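Local coordinates for acetyl xylan esterase (Geobacillus stearothermophilus, PDB 5BN1), which removes acetyl side groups from the xylose backbone units of xylan and xylo-oligosaccharides as a serine esterase of the GDSL family, working as a doughnut-shaped homooctamer, at the interface of chains A and B. Residues are numbered along the deposited sequence; one frame, centred on the assembly and turned at random. Chains: chain A/B, Acetyl xylan esterase.

The interface of chains A and B. Residues chain A 95, 98-99, 101; chain B 186-187, 190.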
loop_
_atom_site.group_PDB
_atom_site.type_symbol
_atom_site.label_atom_id
_atom_site.label_comp_id
_atom_site.label_asym_id
_atom_site.label_seq_id
_atom_site.Cartn_x
_atom_site.Cartn_y
_atom_site.Cartn_z
ATOM N N TRP A 95 -21.094 -15.075 22.547
ATOM C CA TRP A 95 -21.523 -14.402 21.286
ATOM C C TRP A 95 -21.703 -15.385 20.164
ATOM O O TRP A 95 -22.658 -15.254 19.411
ATOM C CB TRP A 95 -20.511 -13.340 20.925
ATOM C CG TRP A 95 -21.013 -12.217 20.048
ATOM C CD1 TRP A 95 -22.286 -11.939 19.680
ATOM C CD2 TRP A 95 -20.220 -11.068 19.691
ATOM N NE1 TRP A 95 -22.333 -10.736 18.970
ATOM C CE2 TRP A 95 -21.076 -10.185 18.978
ATOM C CE3 TRP A 95 -18.886 -10.784 19.815
ATOM C CZ2 TRP A 95 -20.585 -8.935 18.517
ATOM C CZ3 TRP A 95 -18.393 -9.601 19.300
ATOM C CH2 TRP A 95 -19.278 -8.705 18.666
ATOM N N TYR A 98 -25.040 -16.884 19.514
ATOM C CA TYR A 98 -26.020 -15.971 18.975
ATOM C C TYR A 98 -25.689 -15.443 17.566
ATOM O O TYR A 98 -26.680 -15.280 16.816
ATOM C CB TYR A 98 -26.176 -14.771 19.987
ATOM C CG TYR A 98 -26.837 -15.265 21.279
ATOM C CD1 TYR A 98 -28.178 -15.472 21.322
ATOM C CD2 TYR A 98 -26.081 -15.507 22.423
ATOM C CE1 TYR A 98 -28.823 -15.972 22.451
ATOM C CE2 TYR A 98 -26.694 -16.025 23.524
ATOM C CZ TYR A 98 -28.017 -16.240 23.527
ATOM O OH TYR A 98 -28.707 -16.795 24.630
ATOM N N ASP A 99 -24.435 -15.256 17.228
ATOM C CA ASP A 99 -24.075 -14.760 15.864
ATOM C C ASP A 99 -23.870 -15.853 14.888
ATOM O O ASP A 99 -24.049 -15.605 13.649
ATOM C CB ASP A 99 -23.078 -13.665 15.855
ATOM C CG ASP A 99 -21.655 -14.067 16.055
ATOM O OD1 ASP A 99 -21.423 -15.281 16.435
ATOM O OD2 ASP A 99 -20.715 -13.271 15.803
ATOM N N PRO A 101 -25.358 -19.358 15.222
ATOM C CA PRO A 101 -26.133 -20.292 16.021
ATOM C C PRO A 101 -26.025 -21.728 15.625
ATOM O O PRO A 101 -26.231 -22.596 16.490
ATOM C CB PRO A 101 -27.561 -19.787 15.993
ATOM C CG PRO A 101 -27.637 -18.916 14.774
ATOM C CD PRO A 101 -26.278 -18.311 14.676
ATOM N N ALA B 186 -27.724 -10.409 16.088
ATOM C CA ALA B 186 -26.362 -10.506 15.786
ATOM C C ALA B 186 -26.003 -11.476 14.669
ATOM O O ALA B 186 -24.944 -11.386 14.039
ATOM C CB ALA B 186 -25.543 -10.817 17.004
ATOM N N ALA B 187 -26.888 -12.447 14.463
ATOM C CA ALA B 187 -26.723 -13.408 13.398
ATOM C C ALA B 187 -26.880 -12.779 11.997
ATOM O O ALA B 187 -26.473 -13.367 10.983
ATOM C CB ALA B 187 -27.611 -14.589 13.526
ATOM N N TRP B 190 -24.254 -7.459 13.483
ATOM C CA TRP B 190 -23.666 -7.063 14.781
ATOM C C TRP B 190 -24.232 -5.742 15.324
ATOM O O TRP B 190 -24.502 -5.606 16.542
ATOM C CB TRP B 190 -22.179 -7.014 14.784
ATOM C CG TRP B 190 -21.461 -8.362 14.931
ATOM C CD1 TRP B 190 -22.003 -9.616 14.965
ATOM C CD2 TRP B 190 -20.052 -8.498 15.046
ATOM N NE1 TRP B 190 -20.970 -10.511 15.158
ATOM C CE2 TRP B 190 -19.785 -9.848 15.273
ATOM C CE3 TRP B 190 -18.993 -7.565 15.147
ATOM C CZ2 TRP B 190 -18.463 -10.278 15.493
ATOM C CZ3 TRP B 190 -17.708 -8.020 15.357
ATOM C CH2 TRP B 190 -17.480 -9.372 15.459
HETATM O O HOH W 1 -24.966 -15.670 11.192
#
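A:Trp95 and B:Trp190 stack across a two-fold symmetric interface between identical subunits, one of the subunit contacts of the octamer that this GDSL (SGNH) esterase forms from two staggered tetrameric rings; the same patch recurs with the chains exchanged. Helix 91-99 of chain A supplies A:Trp95 and A:Asp99, while chain B brings the 3-10 helix 185-187 and the following loop. B:Trp190 directly precedes the charge-relay B:Asp191 in sequence, so the contact may steady the segment carrying that catalytic residue.

Stacking is shown by six-membered-ring centroids 4.1 Å apart and planes inclined by 21°. The benzo half of A:Trp95 does the touching: its CZ2 lies over the centre of the B:Trp190 indole, 3.5 Å from CE2 of B:Trp190, whereas that CE2 sits towards the rim of the A:Trp95 face. The overlap is therefore offset, and the two side chains run roughly perpendicular to each other in direction, though their rings stay stacked. With CG anti to the backbone N (chi1 -156°), A:Trp95 extends its six-membered ring over the partner.

A direct polar link comes from the indole N-H of B:Trp190, whose NE1 donates to carboxylate OD2 of A:Asp99 at 2.8 Å. An angle of 157° at the hydrogen and an acceptor close to the indole plane indicate a well-directed bond, which uses the anti lone pair of OD2. Carboxylate and indole are nearly coplanar; the stack on one face and the bond in its plane would together limit the turning of B:Trp190. A leucine here would probably leave OD2 of A:Asp99 without its indole donor and strip the face of A:Trp95 of its aromatic partner.

Beside this pair, the methyl CB of B:Ala186 packs 3.8 Å from NE1 of A:Trp95 and also meets the A:Asp99 methylene. B:Ala187 lies against the helix end, its CB 3.5 Å from the carbonyl O of A:Tyr98. Water 1 bridges the backbones, 2.6 Å from O of A:Asp99 and 2.8 Å from O of B:Ala187.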